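Local coordinates for interferon gamma receptor 1 (Gallus gallus, PDB 4EQ3), which probably binds the cytokine interferon gamma at the cell surface through the two fibronectin type III-like extracellular domains that make up this construct, at residues A[17-22]-A[99-104]; A[43-48]-A[52-57]; A[67-72]-A[80-85]; A[131-136]-A[143-148]. All blocks are in the same frame, centred on the assembly; numbering follows the deposited sequence.

Contact 1: residues A[17-22]-A[99-104]; sequences TSVKSK and DEFVLQ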
# COMPACT_ATOMS: atom_id res chain seq x y z
N THR A 17 11.11 -0.64 -16.75
CA THR A 17 10.26 -1.44 -15.89
C THR A 17 10.19 -0.82 -14.51
O THR A 17 11.19 -0.31 -14.01
CB THR A 17 10.74 -2.90 -15.78
OG1 THR A 17 12.00 -2.95 -15.08
CG2 THR A 17 10.89 -3.50 -17.16
N SER A 18 9.01 -0.85 -13.92
CA SER A 18 8.83 -0.32 -12.58
C SER A 18 7.68 -1.00 -11.86
O SER A 18 6.55 -1.04 -12.37
CB SER A 18 8.60 1.19 -12.63
OG SER A 18 8.37 1.69 -11.33
N VAL A 19 7.96 -1.54 -10.68
CA VAL A 19 6.91 -2.12 -9.87
C VAL A 19 6.56 -1.09 -8.80
O VAL A 19 7.42 -0.66 -8.03
CB VAL A 19 7.33 -3.44 -9.19
CG1 VAL A 19 6.18 -3.97 -8.35
CG2 VAL A 19 7.76 -4.48 -10.22
N LYS A 20 5.30 -0.65 -8.80
CA LYS A 20 4.82 0.31 -7.81
C LYS A 20 3.78 -0.36 -6.93
O LYS A 20 2.76 -0.83 -7.42
CB LYS A 20 4.19 1.50 -8.52
CG LYS A 20 5.12 2.19 -9.48
CD LYS A 20 6.26 2.86 -8.74
CE LYS A 20 5.77 4.09 -8.00
NZ LYS A 20 6.87 5.06 -7.78
N SER A 21 4.02 -0.38 -5.63
CA SER A 21 3.13 -1.04 -4.70
C SER A 21 2.74 -0.08 -3.59
O SER A 21 3.61 0.43 -2.88
CB SER A 21 3.81 -2.27 -4.10
OG SER A 21 2.96 -2.90 -3.16
N LYS A 22 1.47 0.22 -3.48
CA LYS A 22 0.93 1.06 -2.42
C LYS A 22 -0.40 0.58 -1.89
O LYS A 22 -1.29 0.38 -2.67
CB LYS A 22 0.83 2.51 -2.89
CG LYS A 22 0.35 3.54 -1.90
CD LYS A 22 1.30 4.62 -1.79
CE LYS A 22 0.76 5.97 -2.21
NZ LYS A 22 1.78 6.84 -2.82
N ASP A 99 13.75 -5.51 -11.06
CA ASP A 99 14.46 -5.65 -9.79
C ASP A 99 13.72 -6.66 -8.92
O ASP A 99 12.52 -6.90 -9.10
CB ASP A 99 14.52 -4.32 -9.04
CG ASP A 99 15.35 -3.26 -9.76
OD1 ASP A 99 16.22 -3.63 -10.59
OD2 ASP A 99 15.13 -2.06 -9.49
N GLU A 100 14.44 -7.24 -7.97
CA GLU A 100 13.83 -8.09 -6.96
C GLU A 100 12.75 -7.29 -6.23
O GLU A 100 12.93 -6.12 -5.92
CB GLU A 100 14.88 -8.54 -5.95
CG GLU A 100 14.32 -9.27 -4.75
CD GLU A 100 15.43 -9.83 -3.85
OE1 GLU A 100 16.61 -9.55 -4.13
OE2 GLU A 100 15.12 -10.56 -2.89
N PHE A 101 11.63 -7.94 -5.95
CA PHE A 101 10.54 -7.26 -5.26
C PHE A 101 10.14 -8.01 -4.01
O PHE A 101 9.85 -9.21 -4.04
CB PHE A 101 9.32 -7.07 -6.18
CG PHE A 101 8.12 -6.50 -5.47
CD1 PHE A 101 7.95 -5.12 -5.34
CD2 PHE A 101 7.15 -7.33 -4.92
CE1 PHE A 101 6.84 -4.59 -4.68
CE2 PHE A 101 6.04 -6.81 -4.26
CZ PHE A 101 5.88 -5.44 -4.14
N VAL A 102 10.14 -7.28 -2.90
CA VAL A 102 9.69 -7.79 -1.62
C VAL A 102 8.68 -6.82 -1.02
O VAL A 102 9.02 -5.67 -0.75
CB VAL A 102 10.87 -7.92 -0.65
CG1 VAL A 102 10.40 -8.53 0.64
CG2 VAL A 102 11.97 -8.77 -1.29
N LEU A 103 7.45 -7.28 -0.84
CA LEU A 103 6.37 -6.40 -0.40
C LEU A 103 6.70 -5.66 0.90
O LEU A 103 6.45 -4.46 1.00
CB LEU A 103 5.05 -7.17 -0.26
CG LEU A 103 3.81 -6.32 0.06
CD1 LEU A 103 3.54 -5.31 -1.05
CD2 LEU A 103 2.61 -7.22 0.28
N GLN A 104 7.27 -6.36 1.87
CA GLN A 104 7.63 -5.76 3.15
C GLN A 104 8.64 -4.64 3.00
O GLN A 104 8.66 -3.69 3.79
CB GLN A 104 8.19 -6.84 4.10
CG GLN A 104 8.73 -6.31 5.42
CD GLN A 104 10.19 -5.92 5.35
OE1 GLN A 104 11.01 -6.64 4.78
NE2 GLN A 104 10.53 -4.77 5.92
O HOH W 1 12.54 -3.07 -12.12
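F101 projects its ring from the 99-104 segment onto the strand 17-22, where V19 and S21 receive it. Its CB already points at the strand, and CG lies anti to the backbone N (chi1 174°), which carries the ring straight across the gap. F101 CD1 is the first ring atom to land: it meets V19 CG1 at 3.7 Å, and the valine side chain crosses that of the phenylalanine at about a right angle. Next along the ring, F101 CE1 is shared, with V19 CG1 at 3.8 Å and S21 CB at 3.9 Å. At the tip, F101 CZ reaches S21 CB at 3.8 Å. S21 CB and OG lie at the ring edge, near its plane. S21 OG approaches L103 CD1 to 3.3 Å, a purely van der Waals touch; the buried hydroxyl is satisfied by a hydrogen bond with T26 OG1 on the next strand. At the other end of the contact the link is wet: one water accepts from D99 N (2.9 Å) and also bonds to T17 OG1 (3.0 Å). L103 opens the short helix 103-106, with V102 at its N-cap. F101 lies in the interior of the first domain, also touching T26 of strand 25-31, F82 of strand 81-88 and I73 in a loop, so it fills space between the domain's two sheets.

Contact 2: residues A[43-48]-A[52-57]; sequences VEVKPY and KYQTVS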
# COMPACT_ATOMS: atom_id res chain seq x y z
N VAL A 43 3.56 -10.86 -19.66
CA VAL A 43 4.19 -10.69 -18.36
C VAL A 43 4.25 -12.02 -17.62
O VAL A 43 3.27 -12.76 -17.59
CB VAL A 43 3.41 -9.70 -17.48
CG1 VAL A 43 4.08 -9.56 -16.12
CG2 VAL A 43 3.29 -8.35 -18.17
N GLU A 44 5.41 -12.33 -17.04
CA GLU A 44 5.55 -13.51 -16.20
C GLU A 44 5.99 -13.16 -14.78
O GLU A 44 6.63 -12.14 -14.54
CB GLU A 44 6.55 -14.48 -16.82
CG GLU A 44 6.14 -14.97 -18.20
CD GLU A 44 6.98 -16.14 -18.65
OE1 GLU A 44 8.23 -16.07 -18.53
OE2 GLU A 44 6.40 -17.13 -19.12
N VAL A 45 5.64 -14.03 -13.84
CA VAL A 45 6.04 -13.87 -12.45
C VAL A 45 6.83 -15.09 -11.95
O VAL A 45 6.50 -16.21 -12.28
CB VAL A 45 4.82 -13.66 -11.56
CG1 VAL A 45 3.81 -14.78 -11.76
CG2 VAL A 45 5.23 -13.54 -10.09
N LYS A 46 7.88 -14.88 -11.20
CA LYS A 46 8.63 -15.94 -10.57
C LYS A 46 8.40 -15.91 -9.03
O LYS A 46 8.93 -15.09 -8.36
CB LYS A 46 10.09 -15.85 -10.95
CG LYS A 46 10.96 -16.82 -10.25
CD LYS A 46 12.28 -17.03 -10.88
CE LYS A 46 13.16 -15.83 -10.87
NZ LYS A 46 14.56 -16.09 -10.84
N PRO A 47 7.56 -16.81 -8.53
CA PRO A 47 7.25 -16.90 -7.10
C PRO A 47 8.38 -17.62 -6.38
O PRO A 47 9.09 -18.41 -7.00
CB PRO A 47 5.99 -17.77 -7.06
CG PRO A 47 5.59 -17.99 -8.50
CD PRO A 47 6.82 -17.82 -9.30
N TYR A 48 8.53 -17.37 -5.08
CA TYR A 48 9.70 -17.87 -4.36
C TYR A 48 9.72 -19.40 -4.23
O TYR A 48 10.78 -20.01 -4.29
CB TYR A 48 9.81 -17.20 -2.98
CG TYR A 48 9.20 -17.99 -1.84
CD1 TYR A 48 10.00 -18.77 -1.01
CD2 TYR A 48 7.83 -17.96 -1.59
CE1 TYR A 48 9.46 -19.50 0.04
CE2 TYR A 48 7.28 -18.68 -0.54
CZ TYR A 48 8.10 -19.45 0.27
OH TYR A 48 7.58 -20.18 1.31
N LYS A 52 10.49 -20.64 -10.35
CA LYS A 52 10.33 -20.64 -11.79
C LYS A 52 9.32 -19.60 -12.32
O LYS A 52 8.32 -19.40 -11.73
CB LYS A 52 10.01 -22.05 -12.28
CG LYS A 52 11.15 -22.98 -12.19
CD LYS A 52 10.72 -24.41 -11.99
CE LYS A 52 11.85 -25.32 -12.26
NZ LYS A 52 13.05 -24.74 -11.70
N TYR A 53 9.59 -18.98 -13.46
CA TYR A 53 8.64 -18.05 -14.06
C TYR A 53 7.42 -18.79 -14.56
O TYR A 53 7.52 -19.92 -15.07
CB TYR A 53 9.28 -17.27 -15.20
CG TYR A 53 10.10 -16.11 -14.74
CD1 TYR A 53 9.50 -14.92 -14.36
CD2 TYR A 53 11.48 -16.20 -14.67
CE1 TYR A 53 10.25 -13.85 -13.92
CE2 TYR A 53 12.25 -15.13 -14.24
CZ TYR A 53 11.61 -13.96 -13.87
OH TYR A 53 12.35 -12.88 -13.44
N GLN A 54 6.27 -18.15 -14.41
CA GLN A 54 5.03 -18.65 -14.95
C GLN A 54 4.24 -17.46 -15.47
O GLN A 54 4.49 -16.32 -15.06
CB GLN A 54 4.23 -19.36 -13.87
CG GLN A 54 3.65 -18.44 -12.83
CD GLN A 54 2.96 -19.19 -11.73
OE1 GLN A 54 3.55 -20.07 -11.10
NE2 GLN A 54 1.70 -18.86 -11.48
N THR A 55 3.30 -17.72 -16.36
CA THR A 55 2.53 -16.65 -16.98
C THR A 55 1.57 -15.97 -15.99
O THR A 55 0.93 -16.63 -15.17
CB THR A 55 1.76 -17.17 -18.22
OG1 THR A 55 2.32 -16.58 -19.40
CG2 THR A 55 0.28 -16.81 -18.14
N VAL A 56 1.50 -14.65 -16.08
CA VAL A 56 0.48 -13.88 -15.38
C VAL A 56 -0.77 -13.83 -16.26
O VAL A 56 -0.83 -13.04 -17.20
CB VAL A 56 0.95 -12.45 -15.11
CG1 VAL A 56 -0.12 -11.69 -14.37
CG2 VAL A 56 2.26 -12.47 -14.32
N SER A 57 -1.75 -14.67 -15.96
CA SER A 57 -2.83 -14.94 -16.90
C SER A 57 -3.54 -13.69 -17.41
O SER A 57 -3.84 -13.58 -18.59
CB SER A 57 -3.85 -15.89 -16.28
OG SER A 57 -4.45 -15.32 -15.13
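V45 N donates to Q54 O over 2.8 Å. This is half of the antiparallel hydrogen-bonded pair V45-Q54 in the beta hairpin formed by strands 40-46 and 54-62; the return bond, Q54 N to V45 O, is 2.9 Å. Two residues further from the turn, V56 N gives a third bond to V43 O at 3.0 Å. Between these lies the non-hydrogen-bonded pair E44-T55, whose side chains diverge; E44 OE1 instead makes a salt bridge with R83 on strand 81-88. On the hairpin face that carries K46, the lysine chain runs over the Y53 ring. K46 CB stands 3.5 Å from the centroid of the Y53 ring and only 11° off its normal, a CH-pi contact, and beyond the chi3 bend (66°) the chain passes just outside the ring outline, with K46 CE 3.6 Å from Y53 CE2. R83 adds a cation-pi contact to the tyrosine, whose OH hydrogen-bonds to E97, while K46 in turn makes a cation-pi contact with W81. On the buried side V56 CG2 packs against two valines: V43 lies side by side with it, and V45 crosses it at about a right angle, V45 CG1 to V56 CG2 being 3.8 Å. Close to the turn, P47 CD lies 3.3 Å from K52 O.

Contact 3: residues A[67-72]-A[80-85]; sequences CDLSEE and YWFRIK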
# COMPACT_ATOMS: atom_id res chain seq x y z
N CYS A 67 0.49 -3.81 -15.81
CA CYS A 67 -0.10 -5.07 -15.40
C CYS A 67 -0.35 -5.05 -13.91
O CYS A 67 0.56 -4.76 -13.13
CB CYS A 67 0.84 -6.23 -15.76
SG CYS A 67 0.27 -7.83 -15.18
N ASP A 68 -1.59 -5.33 -13.50
CA ASP A 68 -1.93 -5.34 -12.08
C ASP A 68 -1.53 -6.69 -11.51
O ASP A 68 -2.08 -7.72 -11.90
CB ASP A 68 -3.44 -5.08 -11.87
CG ASP A 68 -3.81 -4.93 -10.39
OD1 ASP A 68 -2.95 -5.11 -9.50
OD2 ASP A 68 -4.99 -4.63 -10.09
N LEU A 69 -0.57 -6.67 -10.59
CA LEU A 69 0.02 -7.89 -10.05
C LEU A 69 -0.56 -8.27 -8.69
O LEU A 69 -0.12 -9.24 -8.06
CB LEU A 69 1.54 -7.73 -9.91
CG LEU A 69 2.36 -7.34 -11.14
CD1 LEU A 69 3.81 -7.10 -10.75
CD2 LEU A 69 2.26 -8.43 -12.20
N SER A 70 -1.54 -7.50 -8.23
CA SER A 70 -2.06 -7.64 -6.87
C SER A 70 -2.56 -9.04 -6.55
O SER A 70 -2.60 -9.44 -5.38
CB SER A 70 -3.18 -6.63 -6.61
OG SER A 70 -2.73 -5.30 -6.79
N GLU A 71 -2.96 -9.79 -7.57
CA GLU A 71 -3.51 -11.12 -7.34
C GLU A 71 -2.45 -12.20 -7.42
O GLU A 71 -2.73 -13.36 -7.14
CB GLU A 71 -4.63 -11.42 -8.33
CG GLU A 71 -5.82 -10.46 -8.24
CD GLU A 71 -6.57 -10.57 -6.91
OE1 GLU A 71 -7.18 -11.63 -6.65
OE2 GLU A 71 -6.55 -9.59 -6.14
N GLU A 72 -1.23 -11.82 -7.79
CA GLU A 72 -0.13 -12.77 -7.94
C GLU A 72 0.77 -12.77 -6.72
O GLU A 72 1.65 -13.61 -6.58
CB GLU A 72 0.71 -12.42 -9.17
CG GLU A 72 -0.08 -12.37 -10.47
CD GLU A 72 -0.45 -13.75 -10.96
OE1 GLU A 72 0.29 -14.72 -10.65
OE2 GLU A 72 -1.49 -13.87 -11.65
N TYR A 80 9.83 -11.81 -5.15
CA TYR A 80 9.20 -12.09 -6.44
C TYR A 80 10.04 -11.40 -7.51
O TYR A 80 10.64 -10.36 -7.26
CB TYR A 80 7.78 -11.51 -6.50
CG TYR A 80 6.72 -12.24 -5.70
CD1 TYR A 80 5.93 -13.23 -6.28
CD2 TYR A 80 6.48 -11.91 -4.37
CE1 TYR A 80 4.94 -13.89 -5.56
CE2 TYR A 80 5.48 -12.56 -3.64
CZ TYR A 80 4.73 -13.54 -4.24
OH TYR A 80 3.76 -14.18 -3.51
N TRP A 81 10.08 -12.00 -8.69
CA TRP A 81 10.60 -11.32 -9.86
C TRP A 81 9.51 -11.31 -10.92
O TRP A 81 8.64 -12.18 -10.93
CB TRP A 81 11.87 -12.01 -10.38
CG TRP A 81 13.09 -11.69 -9.58
CD1 TRP A 81 14.02 -10.72 -9.84
CD2 TRP A 81 13.50 -12.32 -8.37
NE1 TRP A 81 14.99 -10.72 -8.87
CE2 TRP A 81 14.69 -11.70 -7.95
CE3 TRP A 81 12.97 -13.35 -7.59
CZ2 TRP A 81 15.37 -12.08 -6.80
CZ3 TRP A 81 13.65 -13.73 -6.44
CH2 TRP A 81 14.83 -13.09 -6.06
N PHE A 82 9.54 -10.30 -11.79
CA PHE A 82 8.60 -10.25 -12.90
C PHE A 82 9.36 -9.95 -14.18
O PHE A 82 10.47 -9.42 -14.13
CB PHE A 82 7.51 -9.19 -12.67
CG PHE A 82 6.87 -9.26 -11.32
CD1 PHE A 82 7.33 -8.46 -10.28
CD2 PHE A 82 5.82 -10.12 -11.08
CE1 PHE A 82 6.75 -8.51 -9.03
CE2 PHE A 82 5.23 -10.18 -9.83
CZ PHE A 82 5.70 -9.38 -8.80
N ARG A 83 8.79 -10.31 -15.32
CA ARG A 83 9.47 -10.02 -16.59
C ARG A 83 8.46 -9.84 -17.72
O ARG A 83 7.35 -10.35 -17.67
CB ARG A 83 10.49 -11.12 -16.93
CG ARG A 83 9.88 -12.46 -17.35
CD ARG A 83 11.00 -13.47 -17.63
NE ARG A 83 10.53 -14.79 -18.04
CZ ARG A 83 11.34 -15.81 -18.31
NH1 ARG A 83 12.65 -15.65 -18.21
NH2 ARG A 83 10.85 -16.98 -18.69
N ILE A 84 8.86 -9.09 -18.74
CA ILE A 84 7.95 -8.79 -19.82
C ILE A 84 8.64 -8.91 -21.15
O ILE A 84 9.77 -8.45 -21.31
CB ILE A 84 7.43 -7.34 -19.72
CG1 ILE A 84 7.02 -6.99 -18.28
CG2 ILE A 84 6.28 -7.13 -20.72
CD1 ILE A 84 7.79 -5.84 -17.69
N LYS A 85 7.96 -9.49 -22.13
CA LYS A 85 8.47 -9.48 -23.49
C LYS A 85 7.45 -8.80 -24.39
O LYS A 85 6.27 -8.76 -24.06
CB LYS A 85 8.73 -10.90 -24.00
CG LYS A 85 7.46 -11.73 -24.16
CD LYS A 85 7.75 -13.07 -24.84
CE LYS A 85 6.53 -13.98 -24.77
NZ LYS A 85 6.75 -15.28 -25.47
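L69 and F82 meet because both first torsions set CG beside the backbone N and anti to the carbonyl carbon (chi1 -56° for L69, -48° for F82), and the side chains then approach from opposite directions. The leucine's CD1 lands over the middle of the phenylalanine: L69 CD1 lies 3.4 Å from the centroid of the F82 ring, 7° off the normal, a near-vertical CH-pi contact that reaches all six ring carbons. L69 CD2 hangs further out, 4.1 Å from F82 CD2. A second touch joins E72 and Y80, where E72 O comes within 3.5 Å of Y80 CE1 from an oblique direction; the phenol OH has its polar partner elsewhere, at N74 N. Around the leucine, D68 OD1 is gripped by two donors of one residue: S70 N at 3.1 Å, closing an Asx turn, and S70 OG at 2.7 Å on its syn side. E72 N bonds back to L69 O at 2.8 Å. The other carboxylate oxygen of D68 makes a salt bridge with R25, and C67 just before it is bonded to C59 by a disulfide. L69, just beyond strand 66-68 of the three-stranded sheet, thus packs on F82 of strand 81-88 in the four-stranded one, core packing between the sheets of a fibronectin type III-like beta sandwich.

Contact 4: residues A[131-136]-A[143-148]; sequences EFPSVE and EIYSEL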
# COMPACT_ATOMS: atom_id res chain seq x y z
N GLU A 131 -8.62 1.82 1.27
CA GLU A 131 -7.99 1.12 0.17
C GLU A 131 -7.60 -0.31 0.45
O GLU A 131 -7.44 -1.06 -0.43
CB GLU A 131 -6.76 1.85 -0.26
CG GLU A 131 -6.95 3.28 -0.41
CD GLU A 131 -6.41 4.09 0.76
OE1 GLU A 131 -5.91 5.17 0.43
OE2 GLU A 131 -6.50 3.70 1.96
N PHE A 132 -7.44 -0.66 1.69
CA PHE A 132 -6.99 -2.03 1.99
C PHE A 132 -8.01 -3.03 1.47
O PHE A 132 -9.21 -2.84 1.61
CB PHE A 132 -6.74 -2.24 3.48
CG PHE A 132 -5.51 -1.55 4.01
CD1 PHE A 132 -4.64 -0.90 3.15
CD2 PHE A 132 -5.23 -1.54 5.36
CE1 PHE A 132 -3.52 -0.25 3.63
CE2 PHE A 132 -4.12 -0.90 5.86
CZ PHE A 132 -3.25 -0.25 4.99
N PRO A 133 -7.52 -4.11 0.84
CA PRO A 133 -8.47 -5.08 0.28
C PRO A 133 -9.20 -5.87 1.36
O PRO A 133 -8.67 -6.08 2.45
CB PRO A 133 -7.57 -5.98 -0.58
CG PRO A 133 -6.20 -5.86 0.05
CD PRO A 133 -6.12 -4.44 0.56
N SER A 134 -10.43 -6.28 1.05
CA SER A 134 -11.25 -7.06 1.96
C SER A 134 -10.59 -8.41 2.23
O SER A 134 -10.11 -9.07 1.32
CB SER A 134 -12.64 -7.27 1.35
OG SER A 134 -13.34 -8.34 1.98
N VAL A 135 -10.58 -8.83 3.49
CA VAL A 135 -10.01 -10.12 3.85
C VAL A 135 -10.76 -11.26 3.16
O VAL A 135 -10.18 -12.30 2.84
CB VAL A 135 -10.02 -10.33 5.38
CG1 VAL A 135 -11.22 -11.17 5.82
CG2 VAL A 135 -8.71 -10.98 5.82
N GLU A 136 -12.06 -11.04 2.93
CA GLU A 136 -12.91 -12.02 2.27
C GLU A 136 -12.48 -12.27 0.83
O GLU A 136 -12.67 -13.36 0.29
CB GLU A 136 -14.38 -11.58 2.30
CG GLU A 136 -15.13 -11.99 3.56
CD GLU A 136 -15.24 -10.87 4.58
OE1 GLU A 136 -15.35 -9.69 4.16
OE2 GLU A 136 -15.22 -11.16 5.80
N GLU A 143 -3.70 -12.92 8.05
CA GLU A 143 -2.49 -13.03 8.85
C GLU A 143 -1.81 -11.67 8.97
O GLU A 143 -1.28 -11.30 10.03
CB GLU A 143 -1.55 -14.03 8.18
CG GLU A 143 -0.16 -14.06 8.73
CD GLU A 143 0.63 -15.26 8.23
OE1 GLU A 143 0.39 -15.73 7.09
OE2 GLU A 143 1.49 -15.74 8.99
N ILE A 144 -1.83 -10.91 7.88
CA ILE A 144 -1.19 -9.60 7.83
C ILE A 144 -1.97 -8.57 8.65
O ILE A 144 -1.38 -7.81 9.42
CB ILE A 144 -1.04 -9.12 6.36
CG1 ILE A 144 -0.32 -10.19 5.51
CG2 ILE A 144 -0.35 -7.75 6.29
CD1 ILE A 144 0.87 -10.84 6.19
N TYR A 145 -3.29 -8.56 8.47
CA TYR A 145 -4.16 -7.63 9.20
C TYR A 145 -4.11 -7.88 10.70
O TYR A 145 -4.23 -6.95 11.50
CB TYR A 145 -5.62 -7.73 8.73
CG TYR A 145 -5.85 -7.17 7.34
CD1 TYR A 145 -5.16 -6.04 6.90
CD2 TYR A 145 -6.76 -7.76 6.48
CE1 TYR A 145 -5.37 -5.52 5.64
CE2 TYR A 145 -6.99 -7.24 5.21
CZ TYR A 145 -6.29 -6.13 4.79
OH TYR A 145 -6.50 -5.63 3.54
N SER A 146 -3.92 -9.13 11.09
CA SER A 146 -3.79 -9.44 12.51
C SER A 146 -2.60 -8.69 13.13
O SER A 146 -2.46 -8.62 14.36
CB SER A 146 -3.65 -10.96 12.73
OG SER A 146 -2.33 -11.39 12.50
N GLU A 147 -1.75 -8.11 12.28
CA GLU A 147 -0.57 -7.37 12.75
C GLU A 147 -0.65 -5.87 12.44
O GLU A 147 0.34 -5.15 12.52
CB GLU A 147 0.71 -7.95 12.15
CG GLU A 147 0.97 -9.42 12.49
CD GLU A 147 1.39 -9.63 13.94
OE1 GLU A 147 1.74 -8.64 14.61
OE2 GLU A 147 1.36 -10.79 14.40
N LEU A 148 -1.83 -5.40 12.06
CA LEU A 148 -2.01 -3.99 11.75
C LEU A 148 -2.21 -3.17 13.02
O LEU A 148 -3.04 -3.49 13.85
CB LEU A 148 -3.23 -3.79 10.84
CG LEU A 148 -3.63 -2.33 10.60
CD1 LEU A 148 -2.54 -1.54 9.88
CD2 LEU A 148 -4.94 -2.29 9.83
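V135 and Y145 are the closest pair along the two backbones, their CA atoms 8.3 Å apart. Segment 131-136 is an irregular loop, whereas 143-148 leaves the short helix 142-145 through a type I beta turn from Y145 to L148, with L148 N bonded to Y145 O at 2.9 Å. Y145 spans the gap, with CG anti to the carbonyl carbon (chi1 -71°) and its ring reaching the loop. Its hydroxyl donates to P133 O; the modelled 2.5 Å between Y145 OH and P133 O is very short, so the exact length is doubtful. The same end of the ring lies against carbon: Y145 OH is 3.4 Å from F132 CB. V135 slides past the tyrosine in the opposite direction and sets CG2 at the ring edge, 3.8 Å from Y145 CD2. On the other flank F132 packs CD2 on Y145 CE1 at 4.0 Å and takes L148 CD2 at its own edge. F132 also stacks on H129 and meets F24 edge-to-face. The arrangement ties the loop after strand 122-128 to the helical turn leading into strand 148-156 of the second fibronectin type III domain, next to residues of the first.

How the contacts relate
Contacts 1, 2 and 3 all lie in the first domain, and contact 4 in the second. Along the chain, contacts 2 and 3 follow in series, nested in the loop closed by 17-22 and 99-104, and contact 4 comes afterwards. Centres of contacts 2 and 3 are about 7 Å apart, those of 1 and 3 about 9 Å, and both pairs touch around strand 81-88. Contacts 1 and 3 are buried in the sandwich, and contact 2, partly buried, joins them through F82, on which V45 and V19 each pack. Contact 4 is about 19 Å from contact 1 between centres, nearest atoms about 6 Å apart; it lies in the neighbouring domain, on the side near the first.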